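Local coordinates for protein nicotinate-nucleotide pyrophosphorylase (Francisella tularensis subsp. tularensis, PDB 3TQV) that probably converts quinolinate and 5-phospho-alpha-D-ribose 1-diphosphate into nicotinate ribonucleotide, carbon dioxide and diphosphate, a step in NAD+ biosynthesis, at residues A151-V156 with G161-I166; Q10-P15 with A155-G160; R21-S26 with L111-M116. All coordinates share one frame; numbering follows the deposited sequence.

Interaction 1 (A151-V156 with G161-I166). With PO4 (phosphate ion), chain F.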
ATOM      1  N   ALA B 151      10.507  -3.847  -3.578  1.00 18.04           N
ATOM      2  CA  ALA B 151      10.029  -2.627  -4.221  1.00 17.38           C
ATOM      3  C   ALA B 151      10.053  -1.448  -3.258  1.00 18.55           C
ATOM      4  O   ALA B 151      10.489  -0.356  -3.629  1.00 23.91           O
ATOM      5  CB  ALA B 151       8.613  -2.837  -4.793  1.00 12.52           C
ATOM      6  N   GLN B 152       9.597  -1.665  -2.020  1.00 17.26           N
ATOM      7  CA  GLN B 152       9.626  -0.611  -1.000  1.00 13.71           C
ATOM      8  C   GLN B 152      11.026  -0.330  -0.385  1.00 18.74           C
ATOM      9  O   GLN B 152      11.334   0.794  -0.011  1.00 23.30           O
ATOM     10  CB  GLN B 152       8.576  -0.876   0.086  1.00 11.16           C
ATOM     11  CG  GLN B 152       7.141  -0.756  -0.429  1.00 15.29           C
ATOM     12  CD  GLN B 152       6.142  -0.341   0.655  1.00 12.72           C
ATOM     13  OE1 GLN B 152       5.735   0.831   0.739  1.00 17.89           O
ATOM     14  NE2 GLN B 152       5.747  -1.301   1.488  1.00 12.48           N
ATOM     15  N   LYS B 153      11.859  -1.353  -0.266  1.00 14.58           N
ATOM     16  CA  LYS B 153      13.235  -1.157   0.168  1.00 17.51           C
ATOM     17  C   LYS B 153      13.929  -0.242  -0.847  1.00 22.77           C
ATOM     18  O   LYS B 153      14.676   0.672  -0.493  1.00 19.12           O
ATOM     19  CB  LYS B 153      13.954  -2.505   0.244  1.00 21.98           C
ATOM     20  CG  LYS B 153      13.408  -3.473   1.295  1.00 17.89           C
ATOM     21  CD  LYS B 153      13.824  -3.050   2.688  1.00 16.77           C
ATOM     22  CE  LYS B 153      13.397  -4.033   3.754  1.00 18.24           C
ATOM     23  NZ  LYS B 153      13.685  -3.511   5.131  1.00 17.99           N
ATOM     24  N   TYR B 154      13.653  -0.493  -2.118  1.00 16.74           N
ATOM     25  CA  TYR B 154      14.176   0.336  -3.189  1.00 20.73           C
ATOM     26  C   TYR B 154      13.651   1.782  -3.081  1.00 21.87           C
ATOM     27  O   TYR B 154      14.425   2.742  -3.139  1.00 19.97           O
ATOM     28  CB  TYR B 154      13.853  -0.292  -4.557  1.00 16.76           C
ATOM     29  CG  TYR B 154      14.332   0.517  -5.724  1.00 22.15           C
ATOM     30  CD1 TYR B 154      15.686   0.660  -5.982  1.00 25.98           C
ATOM     31  CD2 TYR B 154      13.429   1.158  -6.570  1.00 27.77           C
ATOM     32  CE1 TYR B 154      16.131   1.416  -7.040  1.00 22.77           C
ATOM     33  CE2 TYR B 154      13.866   1.917  -7.644  1.00 26.86           C
ATOM     34  CZ  TYR B 154      15.222   2.044  -7.870  1.00 23.05           C
ATOM     35  OH  TYR B 154      15.676   2.801  -8.937  1.00 21.57           O
ATOM     36  N   ALA B 155      12.343   1.946  -2.912  1.00 28.12           N
ATOM     37  CA  ALA B 155      11.781   3.284  -2.779  1.00 27.55           C
ATOM     38  C   ALA B 155      12.446   4.018  -1.633  1.00 25.17           C
ATOM     39  O   ALA B 155      12.787   5.187  -1.742  1.00 28.11           O
ATOM     40  CB  ALA B 155      10.278   3.218  -2.556  1.00 20.67           C
ATOM     41  N   VAL B 156      12.629   3.327  -0.523  1.00 13.67           N
ATOM     42  CA  VAL B 156      13.174   3.978   0.651  1.00 14.91           C
ATOM     43  C   VAL B 156      14.599   4.451   0.365  1.00 16.76           C
ATOM     44  O   VAL B 156      14.963   5.581   0.692  1.00 17.03           O
ATOM     45  CB  VAL B 156      13.107   3.068   1.896  1.00 15.89           C
ATOM     46  CG1 VAL B 156      13.932   3.647   3.012  1.00 15.82           C
ATOM     47  CG2 VAL B 156      11.652   2.887   2.347  1.00  9.55           C
ATOM     48  N   GLY B 161      16.723   7.018   2.517  1.00 11.43           N
ATOM     49  CA  GLY B 161      16.767   6.085   3.624  1.00 15.32           C
ATOM     50  C   GLY B 161      17.619   4.881   3.313  1.00 20.24           C
ATOM     51  O   GLY B 161      17.795   4.541   2.154  1.00 17.88           O
ATOM     52  N   PHE B 162      18.148   4.245   4.354  1.00 20.60           N
ATOM     53  CA  PHE B 162      18.927   3.027   4.193  1.00 22.61           C
ATOM     54  C   PHE B 162      18.171   1.797   4.738  1.00 23.31           C
ATOM     55  O   PHE B 162      17.294   1.910   5.619  1.00 19.63           O
ATOM     56  CB  PHE B 162      20.311   3.154   4.855  1.00 19.57           C
ATOM     57  CG  PHE B 162      21.128   4.329   4.368  1.00 22.62           C
ATOM     58  CD1 PHE B 162      22.003   4.192   3.298  1.00 25.53           C
ATOM     59  CD2 PHE B 162      21.028   5.568   4.986  1.00 19.90           C
ATOM     60  CE1 PHE B 162      22.761   5.281   2.845  1.00 22.62           C
ATOM     61  CE2 PHE B 162      21.772   6.645   4.544  1.00 22.57           C
ATOM     62  CZ  PHE B 162      22.647   6.500   3.472  1.00 22.86           C
ATOM     63  N   ASN B 163      18.538   0.628   4.210  1.00 20.93           N
ATOM     64  CA  ASN B 163      17.822  -0.603   4.466  1.00 20.97           C
ATOM     65  C   ASN B 163      18.263  -1.344   5.722  1.00 22.54           C
ATOM     66  O   ASN B 163      19.379  -1.843   5.806  1.00 23.95           O
ATOM     67  CB  ASN B 163      17.947  -1.533   3.260  1.00 22.76           C
ATOM     68  CG  ASN B 163      17.362  -0.933   1.983  1.00 24.95           C
ATOM     69  OD1 ASN B 163      16.338  -0.254   2.020  1.00 21.06           O
ATOM     70  ND2 ASN B 163      18.012  -1.185   0.850  1.00 24.90           N
ATOM     71  N   HIS B 164      17.365  -1.421   6.699  1.00 30.81           N
ATOM     72  CA  HIS B 164      17.449  -2.419   7.758  1.00 26.95           C
ATOM     73  C   HIS B 164      17.348  -3.772   7.058  1.00 29.32           C
ATOM     74  O   HIS B 164      17.196  -3.823   5.845  1.00 29.50           O
ATOM     75  CB  HIS B 164      16.285  -2.223   8.715  1.00 26.07           C
ATOM     76  CG  HIS B 164      16.335  -3.088   9.933  1.00 25.76           C
ATOM     77  ND1 HIS B 164      17.219  -2.870  10.963  1.00 28.74           N
ATOM     78  CD2 HIS B 164      15.586  -4.150  10.299  1.00 21.29           C
ATOM     79  CE1 HIS B 164      17.024  -3.772  11.907  1.00 23.82           C
ATOM     80  NE2 HIS B 164      16.033  -4.557  11.530  1.00 20.38           N
ATOM     81  N   ARG B 165      17.431  -4.868   7.798  1.00 20.23           N
ATOM     82  CA  ARG B 165      17.509  -6.171   7.145  1.00 17.69           C
ATOM     83  C   ARG B 165      16.370  -6.374   6.139  1.00 22.86           C
ATOM     84  O   ARG B 165      15.260  -5.898   6.349  1.00 20.55           O
ATOM     85  CB  ARG B 165      17.526  -7.292   8.180  1.00 17.19           C
ATOM     86  CG  ARG B 165      16.362  -7.243   9.138  1.00 17.34           C
ATOM     87  CD  ARG B 165      16.287  -8.481  10.008  1.00 17.47           C
ATOM     88  NE  ARG B 165      15.006  -8.555  10.710  1.00 13.09           N
ATOM     89  CZ  ARG B 165      14.600  -9.584  11.454  1.00  7.89           C
ATOM     90  NH1 ARG B 165      15.371 -10.658  11.611  1.00  7.18           N
ATOM     91  NH2 ARG B 165      13.408  -9.524  12.043  1.00  7.83           N
ATOM     92  N   ILE B 166      16.635  -7.071   5.041  1.00 24.98           N
ATOM     93  CA  ILE B 166      15.566  -7.370   4.096  1.00 21.29           C
ATOM     94  C   ILE B 166      14.484  -8.281   4.682  1.00 22.48           C
ATOM     95  O   ILE B 166      13.299  -8.085   4.406  1.00 18.90           O
ATOM     96  CB  ILE B 166      16.089  -8.006   2.784  1.00 30.29           C
ATOM     97  CG1 ILE B 166      17.208  -7.153   2.188  1.00 25.48           C
ATOM     98  CG2 ILE B 166      14.931  -8.229   1.793  1.00 25.86           C
ATOM     99  CD1 ILE B 166      16.891  -5.657   2.163  1.00 30.39           C
TER
HETATM  100  P   PO4 F 289      12.217  -5.986  11.399  1.00 30.00           P
HETATM  101  O1  PO4 F 289      12.743  -5.143  12.521  1.00 30.00           O
HETATM  102  O2  PO4 F 289      11.222  -5.210  10.582  1.00 30.00           O
HETATM  103  O3  PO4 F 289      13.358  -6.425  10.534  1.00 30.00           O
HETATM  104  O4  PO4 F 289      11.562  -7.207  11.972  1.00 30.00           O

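Interaction 2 (Q10-P15 with A155-G160)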
ATOM      1  N   GLN B  10      22.094  -3.113   0.538  1.00 23.11           N
ATOM      2  CA  GLN B  10      21.196  -2.042   0.112  1.00 25.39           C
ATOM      3  C   GLN B  10      20.527  -2.311  -1.246  1.00 29.49           C
ATOM      4  O   GLN B  10      21.191  -2.634  -2.231  1.00 28.55           O
ATOM      5  CB  GLN B  10      21.926  -0.696   0.091  1.00 16.78           C
ATOM      6  CG  GLN B  10      22.657  -0.356   1.380  1.00 20.80           C
ATOM      7  CD  GLN B  10      21.759  -0.322   2.595  1.00 21.36           C
ATOM      8  OE1 GLN B  10      20.836   0.482   2.680  1.00 18.30           O
ATOM      9  NE2 GLN B  10      22.034  -1.199   3.556  1.00 17.19           N
ATOM     10  N   ILE B  11      19.204  -2.160  -1.291  1.00 27.62           N
ATOM     11  CA  ILE B  11      18.433  -2.422  -2.501  1.00 24.66           C
ATOM     12  C   ILE B  11      18.466  -1.256  -3.471  1.00 34.97           C
ATOM     13  O   ILE B  11      17.588  -0.391  -3.450  1.00 33.33           O
ATOM     14  CB  ILE B  11      16.964  -2.724  -2.187  1.00 21.36           C
ATOM     15  CG1 ILE B  11      16.863  -3.716  -1.018  1.00 20.05           C
ATOM     16  CG2 ILE B  11      16.251  -3.223  -3.441  1.00 23.63           C
ATOM     17  CD1 ILE B  11      17.792  -4.916  -1.115  1.00 17.91           C
ATOM     18  N   ASN B  12      19.472  -1.253  -4.335  1.00 27.71           N
ATOM     19  CA  ASN B  12      19.641  -0.181  -5.303  1.00 30.57           C
ATOM     20  C   ASN B  12      19.066  -0.510  -6.682  1.00 28.62           C
ATOM     21  O   ASN B  12      19.222   0.241  -7.632  1.00 31.61           O
ATOM     22  CB  ASN B  12      21.109   0.250  -5.362  1.00 32.12           C
ATOM     23  CG  ASN B  12      21.508   1.093  -4.161  1.00 40.37           C
ATOM     24  OD1 ASN B  12      20.784   2.007  -3.770  1.00 43.17           O
ATOM     25  ND2 ASN B  12      22.655   0.782  -3.561  1.00 33.00           N
ATOM     26  N   LYS B  13      18.386  -1.645  -6.759  1.00 41.40           N
ATOM     27  CA  LYS B  13      17.596  -2.009  -7.922  1.00 40.68           C
ATOM     28  C   LYS B  13      16.721  -3.194  -7.542  1.00 36.97           C
ATOM     29  O   LYS B  13      17.142  -4.050  -6.781  1.00 37.17           O
ATOM     30  CB  LYS B  13      18.486  -2.378  -9.107  1.00 40.81           C
ATOM     31  CG  LYS B  13      17.688  -2.752 -10.355  1.00 51.10           C
ATOM     32  CD  LYS B  13      18.383  -3.818 -11.194  1.00 50.02           C
ATOM     33  CE  LYS B  13      17.556  -4.190 -12.421  1.00 55.22           C
ATOM     34  NZ  LYS B  13      17.212  -2.995 -13.240  1.00 52.52           N
ATOM     35  N   VAL B  14      15.502  -3.233  -8.063  1.00 33.47           N
ATOM     36  CA  VAL B  14      14.608  -4.363  -7.839  1.00 32.34           C
ATOM     37  C   VAL B  14      14.861  -5.411  -8.904  1.00 36.87           C
ATOM     38  O   VAL B  14      14.944  -5.085 -10.085  1.00 39.85           O
ATOM     39  CB  VAL B  14      13.128  -3.934  -7.903  1.00 27.54           C
ATOM     40  CG1 VAL B  14      12.191  -5.137  -7.667  1.00 19.93           C
ATOM     41  CG2 VAL B  14      12.865  -2.816  -6.905  1.00 23.21           C
ATOM     42  N   PRO B  15      14.986  -6.682  -8.495  1.00 29.44           N
ATOM     43  CA  PRO B  15      15.345  -7.683  -9.507  1.00 26.92           C
ATOM     44  C   PRO B  15      14.283  -7.749 -10.598  1.00 27.37           C
ATOM     45  O   PRO B  15      13.085  -7.620 -10.315  1.00 21.66           O
ATOM     46  CB  PRO B  15      15.408  -8.994  -8.707  1.00 21.25           C
ATOM     47  CG  PRO B  15      15.618  -8.555  -7.276  1.00 17.75           C
ATOM     48  CD  PRO B  15      14.840  -7.276  -7.153  1.00 22.59           C
ATOM     49  N   ALA B 155      12.343   1.946  -2.912  1.00 28.12           N
ATOM     50  CA  ALA B 155      11.781   3.284  -2.779  1.00 27.55           C
ATOM     51  C   ALA B 155      12.446   4.018  -1.633  1.00 25.17           C
ATOM     52  O   ALA B 155      12.787   5.187  -1.742  1.00 28.11           O
ATOM     53  CB  ALA B 155      10.278   3.218  -2.556  1.00 20.67           C
ATOM     54  N   VAL B 156      12.629   3.327  -0.523  1.00 13.67           N
ATOM     55  CA  VAL B 156      13.174   3.978   0.651  1.00 14.91           C
ATOM     56  C   VAL B 156      14.599   4.451   0.365  1.00 16.76           C
ATOM     57  O   VAL B 156      14.963   5.581   0.692  1.00 17.03           O
ATOM     58  CB  VAL B 156      13.107   3.068   1.896  1.00 15.89           C
ATOM     59  CG1 VAL B 156      13.932   3.647   3.012  1.00 15.82           C
ATOM     60  CG2 VAL B 156      11.652   2.887   2.347  1.00  9.55           C
ATOM     61  N   ARG B 157      15.400   3.595  -0.260  1.00 22.88           N
ATOM     62  CA  ARG B 157      16.717   4.009  -0.715  1.00 22.56           C
ATOM     63  C   ARG B 157      16.589   5.203  -1.656  1.00 27.66           C
ATOM     64  O   ARG B 157      17.294   6.195  -1.490  1.00 23.09           O
ATOM     65  CB  ARG B 157      17.451   2.851  -1.386  1.00 24.41           C
ATOM     66  CG  ARG B 157      18.035   1.836  -0.405  1.00 23.51           C
ATOM     67  CD  ARG B 157      19.235   2.404   0.336  1.00 20.66           C
ATOM     68  NE  ARG B 157      20.166   2.979  -0.619  1.00 29.53           N
ATOM     69  CZ  ARG B 157      20.621   4.226  -0.568  1.00 29.29           C
ATOM     70  NH1 ARG B 157      20.253   5.035   0.421  1.00 23.54           N
ATOM     71  NH2 ARG B 157      21.458   4.654  -1.506  1.00 26.21           N
ATOM     72  N   CYS B 158      15.670   5.120  -2.619  1.00 23.94           N
ATOM     73  CA  CYS B 158      15.456   6.213  -3.568  1.00 20.31           C
ATOM     74  C   CYS B 158      15.240   7.566  -2.887  1.00 19.33           C
ATOM     75  O   CYS B 158      15.564   8.619  -3.453  1.00 16.51           O
ATOM     76  CB  CYS B 158      14.293   5.906  -4.512  1.00 16.26           C
ATOM     77  SG  CYS B 158      14.729   4.778  -5.841  1.00 19.65           S
ATOM     78  N   GLY B 159      14.703   7.532  -1.673  1.00 28.45           N
ATOM     79  CA  GLY B 159      14.343   8.745  -0.964  1.00 24.48           C
ATOM     80  C   GLY B 159      15.348   9.234   0.063  1.00 22.58           C
ATOM     81  O   GLY B 159      15.159  10.292   0.650  1.00 23.04           O
ATOM     82  N   GLY B 160      16.410   8.475   0.302  1.00 15.65           N
ATOM     83  CA  GLY B 160      17.429   8.925   1.233  1.00 14.46           C
ATOM     84  C   GLY B 160      17.650   7.957   2.377  1.00 17.21           C
ATOM     85  O   GLY B 160      18.646   8.042   3.110  1.00 15.63           O
TER

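Interaction 3 (R21-S26 with L111-M116)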
ATOM      1  N   ARG B  21       6.942 -10.024 -12.658  1.00 39.85           N
ATOM      2  CA  ARG B  21       5.806 -10.753 -12.101  1.00 37.96           C
ATOM      3  C   ARG B  21       4.753  -9.823 -11.511  1.00 37.29           C
ATOM      4  O   ARG B  21       3.553 -10.062 -11.633  1.00 33.56           O
ATOM      5  CB  ARG B  21       6.273 -11.728 -11.029  1.00 34.34           C
ATOM      6  CG  ARG B  21       5.166 -12.566 -10.466  1.00 31.60           C
ATOM      7  CD  ARG B  21       5.323 -12.673  -8.975  1.00 33.82           C
ATOM      8  NE  ARG B  21       6.588 -13.303  -8.618  1.00 35.84           N
ATOM      9  CZ  ARG B  21       7.176 -13.172  -7.430  1.00 37.53           C
ATOM     10  NH1 ARG B  21       6.621 -12.414  -6.493  1.00 45.59           N
ATOM     11  NH2 ARG B  21       8.328 -13.780  -7.189  1.00 40.41           N
ATOM     12  N   LEU B  22       5.218  -8.768 -10.858  1.00 23.71           N
ATOM     13  CA  LEU B  22       4.339  -7.776 -10.275  1.00 17.35           C
ATOM     14  C   LEU B  22       3.553  -6.999 -11.343  1.00 21.82           C
ATOM     15  O   LEU B  22       2.399  -6.635 -11.140  1.00 22.65           O
ATOM     16  CB  LEU B  22       5.159  -6.817  -9.417  1.00 16.92           C
ATOM     17  CG  LEU B  22       5.175  -7.110  -7.919  1.00 19.87           C
ATOM     18  CD1 LEU B  22       6.196  -6.236  -7.206  1.00 18.03           C
ATOM     19  CD2 LEU B  22       3.782  -6.919  -7.329  1.00 16.83           C
ATOM     20  N   VAL B  23       4.188  -6.739 -12.478  1.00 32.34           N
ATOM     21  CA  VAL B  23       3.529  -6.036 -13.563  1.00 36.63           C
ATOM     22  C   VAL B  23       2.496  -6.954 -14.193  1.00 35.21           C
ATOM     23  O   VAL B  23       1.322  -6.623 -14.254  1.00 37.08           O
ATOM     24  CB  VAL B  23       4.553  -5.522 -14.607  1.00 40.52           C
ATOM     25  CG1 VAL B  23       3.861  -5.110 -15.904  1.00 37.19           C
ATOM     26  CG2 VAL B  23       5.350  -4.363 -14.023  1.00 33.42           C
ATOM     27  N   ARG B  24       2.953  -8.111 -14.645  1.00 25.60           N
ATOM     28  CA  ARG B  24       2.096  -9.177 -15.164  1.00 23.53           C
ATOM     29  C   ARG B  24       0.768  -9.344 -14.391  1.00 24.96           C
ATOM     30  O   ARG B  24      -0.315  -9.171 -14.950  1.00 22.43           O
ATOM     31  CB  ARG B  24       2.889 -10.481 -15.151  1.00 29.15           C
ATOM     32  CG  ARG B  24       2.119 -11.710 -15.576  1.00 29.67           C
ATOM     33  CD  ARG B  24       2.402 -12.033 -17.017  1.00 30.72           C
ATOM     34  NE  ARG B  24       3.836 -12.104 -17.290  1.00 41.56           N
ATOM     35  CZ  ARG B  24       4.384 -11.826 -18.474  1.00 50.48           C
ATOM     36  NH1 ARG B  24       3.615 -11.452 -19.496  1.00 51.48           N
ATOM     37  NH2 ARG B  24       5.703 -11.916 -18.637  1.00 43.90           N
ATOM     38  N   GLU B  25       0.866  -9.692 -13.112  1.00 24.60           N
ATOM     39  CA  GLU B  25      -0.300  -9.839 -12.245  1.00 21.74           C
ATOM     40  C   GLU B  25      -1.173  -8.561 -12.150  1.00 18.27           C
ATOM     41  O   GLU B  25      -2.396  -8.641 -12.036  1.00 16.48           O
ATOM     42  CB  GLU B  25       0.142 -10.301 -10.851  1.00 12.51           C
ATOM     43  CG  GLU B  25       0.578 -11.753 -10.787  1.00 15.63           C
ATOM     44  CD  GLU B  25       1.418 -12.062  -9.547  1.00 24.73           C
ATOM     45  OE1 GLU B  25       1.463 -11.210  -8.629  1.00 24.54           O
ATOM     46  OE2 GLU B  25       2.049 -13.148  -9.495  1.00 21.81           O
ATOM     47  N   SER B  26      -0.535  -7.393 -12.198  1.00 18.12           N
ATOM     48  CA  SER B  26      -1.226  -6.094 -12.211  1.00 18.42           C
ATOM     49  C   SER B  26      -2.039  -5.864 -13.466  1.00 21.87           C
ATOM     50  O   SER B  26      -3.088  -5.247 -13.427  1.00 16.64           O
ATOM     51  CB  SER B  26      -0.207  -4.963 -12.131  1.00 22.79           C
ATOM     52  OG  SER B  26      -0.171  -4.417 -10.834  1.00 32.92           O
ATOM     53  N   LEU B 111       0.684   4.475 -13.800  1.00 39.06           N
ATOM     54  CA  LEU B 111       0.722   5.481 -12.765  1.00 37.93           C
ATOM     55  C   LEU B 111       0.342   4.961 -11.378  1.00 39.60           C
ATOM     56  O   LEU B 111       0.674   5.580 -10.368  1.00 41.89           O
ATOM     57  CB  LEU B 111       0.045   6.795 -13.187  1.00 34.78           C
ATOM     58  CG  LEU B 111      -1.420   7.063 -13.462  1.00 37.53           C
ATOM     59  CD1 LEU B 111      -1.975   7.920 -12.345  1.00 37.76           C
ATOM     60  CD2 LEU B 111      -1.511   7.811 -14.772  1.00 41.06           C
ATOM     61  N   ASN B 112      -0.284   3.790 -11.320  1.00 28.62           N
ATOM     62  CA  ASN B 112      -0.468   3.123 -10.030  1.00 21.20           C
ATOM     63  C   ASN B 112       0.844   2.661  -9.403  1.00 26.97           C
ATOM     64  O   ASN B 112       0.959   2.563  -8.182  1.00 30.82           O
ATOM     65  CB  ASN B 112      -1.434   1.948 -10.136  1.00 21.71           C
ATOM     66  CG  ASN B 112      -2.875   2.380 -10.055  1.00 22.77           C
ATOM     67  OD1 ASN B 112      -3.784   1.605 -10.340  1.00 22.71           O
ATOM     68  ND2 ASN B 112      -3.094   3.632  -9.681  1.00 23.21           N
ATOM     69  N   PHE B 113       1.836   2.362 -10.231  1.00 23.29           N
ATOM     70  CA  PHE B 113       3.148   2.027  -9.692  1.00 24.33           C
ATOM     71  C   PHE B 113       3.960   3.263  -9.295  1.00 25.14           C
ATOM     72  O   PHE B 113       4.614   3.279  -8.246  1.00 25.27           O
ATOM     73  CB  PHE B 113       3.945   1.158 -10.658  1.00 20.90           C
ATOM     74  CG  PHE B 113       3.627  -0.305 -10.562  1.00 20.88           C
ATOM     75  CD1 PHE B 113       2.806  -0.908 -11.493  1.00 17.00           C
ATOM     76  CD2 PHE B 113       4.167  -1.077  -9.553  1.00 21.33           C
ATOM     77  CE1 PHE B 113       2.538  -2.242 -11.426  1.00 20.42           C
ATOM     78  CE2 PHE B 113       3.900  -2.427  -9.483  1.00 15.16           C
ATOM     79  CZ  PHE B 113       3.083  -3.011 -10.415  1.00 19.65           C
ATOM     80  N   ILE B 114       3.917   4.298 -10.122  1.00 16.53           N
ATOM     81  CA  ILE B 114       4.652   5.511  -9.794  1.00 16.79           C
ATOM     82  C   ILE B 114       4.028   6.163  -8.563  1.00 12.78           C
ATOM     83  O   ILE B 114       4.740   6.529  -7.636  1.00 11.58           O
ATOM     84  CB  ILE B 114       4.702   6.511 -10.976  1.00 11.68           C
ATOM     85  CG1 ILE B 114       4.918   5.776 -12.292  1.00 12.84           C
ATOM     86  CG2 ILE B 114       5.814   7.505 -10.784  1.00 10.12           C
ATOM     87  CD1 ILE B 114       6.029   4.783 -12.244  1.00 21.12           C
ATOM     88  N   GLN B 115       2.703   6.295  -8.553  1.00 26.11           N
ATOM     89  CA  GLN B 115       1.982   6.885  -7.418  1.00 24.06           C
ATOM     90  C   GLN B 115       2.489   6.339  -6.114  1.00 24.37           C
ATOM     91  O   GLN B 115       2.742   7.067  -5.157  1.00 24.84           O
ATOM     92  CB  GLN B 115       0.527   6.458  -7.447  1.00 26.28           C
ATOM     93  CG  GLN B 115      -0.372   7.263  -8.294  1.00 29.14           C
ATOM     94  CD  GLN B 115      -1.728   6.629  -8.356  1.00 29.54           C
ATOM     95  OE1 GLN B 115      -1.983   5.603  -7.711  1.00 25.54           O
ATOM     96  NE2 GLN B 115      -2.612   7.224  -9.135  1.00 31.53           N
HETATM   97  N   MSE B 116       2.575   5.020  -6.093  1.00 24.81           N
HETATM   98  CA  MSE B 116       2.814   4.285  -4.885  1.00 23.89           C
HETATM   99  C   MSE B 116       4.263   4.425  -4.457  1.00 26.94           C
HETATM  100  O   MSE B 116       4.558   4.927  -3.369  1.00 26.74           O
HETATM  101  CB  MSE B 116       2.476   2.824  -5.124  1.00 24.80           C
HETATM  102  CG  MSE B 116       2.501   1.998  -3.873  1.00 23.39           C
HETATM  103 SE   MSE B 116       2.740   0.141  -4.316  1.00 23.00          SE
HETATM  104  CE  MSE B 116       3.238  -0.499  -2.545  1.00 22.07           C
TER

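Interaction 1 (A151-V156 with G161-I166)
K153 reaches from helix 149-159 along the returning chain and docks its ammonium on the backbone of R165, NZ to O 3.1 Å. The ammonium sits above the carbonyl plane, 44° out of it, rather than on a lone pair. The side chain leaves with CG anti to its own carbonyl carbon (chi1 -65°), bends at chi2 (-75°), then runs extended to NZ. D140 makes a salt bridge to the same ammonium and T141 O accepts from it, so three oxygens grip this buried charge. Below the tip, the methylenes pack on I166, CD to CD1 4.1 Å, the two side chains crossing obliquely. The N163 side chain packs near CB of K153. At the other end the chain turns back closely: G161 N donates to V156 O at 2.9 Å, and V156 CG1 lies 3.8 Å from G161 CA.

Outside this buried core the contact is looser. F162 and H164 are partly exposed and add little area; F162 points its CB away from 151-156 and rests on R157 further along the helix. R165, whose CB points away from the helix, holds a phosphate ion, probably from the crystallisation liquor, at the edge of its guanidinium, NE to O3 2.7 Å and NH2 to O4 3.0 Å, both nearly straight; R142 N is another donor to this ion. R142 and K175, predicted like R165 to bind substrate, lie nearby. The loop 161-166 thus leads from helix 149-159 to strand 171-174 of the barrel, F162 pairing its backbone with L138 of strand 137-139, while V156 packs against helices 100-130 and 271-274.

Interaction 2 (Q10-P15 with A155-G160)
N12 and R157 mark where the N-terminal loop passes helix 149-159, their CA atoms 6.9 Å apart, with an inverse gamma turn centred on I11 just before N12. On the helix side, G160 ends the last turn in a Schellman motif, its positive phi turning the chain away. R157 carries the whole contact from its side. Its chain folds at chi2 and chi3 (-72° and -50°), which lays the methylenes along the N-terminal backbone: CG lies 3.8 Å from I11 O. N12 then meets the guanidinium at its edge, where R157 NE gives OD1 a weak hydrogen bond of 3.4 Å. The amide plane stands nearly perpendicular (81°) to the guanidinium plane. Q10 crosses R157 at about a right angle, its OE1 3.4 Å from CD, an approach to carbon rather than to a charged nitrogen.

The stronger polar partners lie just outside. R157 NH1 donates to G161 O, which helps fix the bent arginine beside the helix end. Q10 gives its NE2 to T8 O and takes N163 N on OE1, tying the N-terminal chain to the loop that follows the helix. On this partly exposed flank of the barrel domain, I11 continues the packing onto K153 and Y154, and the chain then runs past V14 into helix 16-31, while A155 and V156, elsewhere on helix 149-159, rest on helix 100-130.

Interaction 3 (R21-S26 with L111-M116)
V23 and F113 have the closest CA atoms, 9.0 Å apart, where helix 16-31 passes helix 100-130: the axes of the short segments approach to 12.2 Å, and the N-to-C directions diverge by 126°. At that separation the two backbones do not touch, and a single ring bridges them. F113 points toward helix 16-31, and its far end, CE1 and CZ, reaches three residues of that helix. L22 receives the ring at its edge, in the ring plane, with its carbonyl O 3.8 Å from CZ; its CB also packs on CZ at 4.4 Å. S26, one turn further on, brings OG to 3.5 Å from CE1, with CB close behind, so its polar atom lies against carbon and makes no hydrogen bond across this contact. V23 adds a lighter apolar touch, CG2 to CE1 4.4 Å, approaching the ring obliquely. With chi1 at -84° and chi2 at 102°, F113 stretches outward from its helix and presents its outer atoms CE1 and CZ to helix 16-31.

Other residues complete the packing. F63 stacks on F113, V23 leans on V67 of helix 61-71, and L22 on F148. P146 of the second subunit packs on both S26 and F113, so the dimer partner meets this junction directly. Nearby, N112 and Q115 contact R142 and K143 of that subunit, residues predicted to bind substrate there. This is helix packing in the N-terminal part of a quinolinate phosphoribosyltransferase, and its closeness to the partner's site is consistent with the family's dimer, in which the N-terminal domain of one subunit borders the barrel active site of the other.

In the fold
Interactions 1 and 2 share helix 149-159, and N163 with Q10 joins them directly. Interaction 1 is buried near the middle of the chain and built on a multiply held ammonium beside a phosphate-binding arginine; interaction 2 is its surface flank, small and held by a weak bond and methylene packing. Interaction 3 stands apart, its centre about 18 Å from that of interaction 1. It is buried too, but without a hydrogen bond across it, one aromatic ring meeting a carbonyl, a hydroxyl and aliphatic carbons. The N-terminal chain connects them: residues 10-15 run along the flank of helix 149-159, then lead into helix 16-31, which packs on 111-116 beside the second subunit.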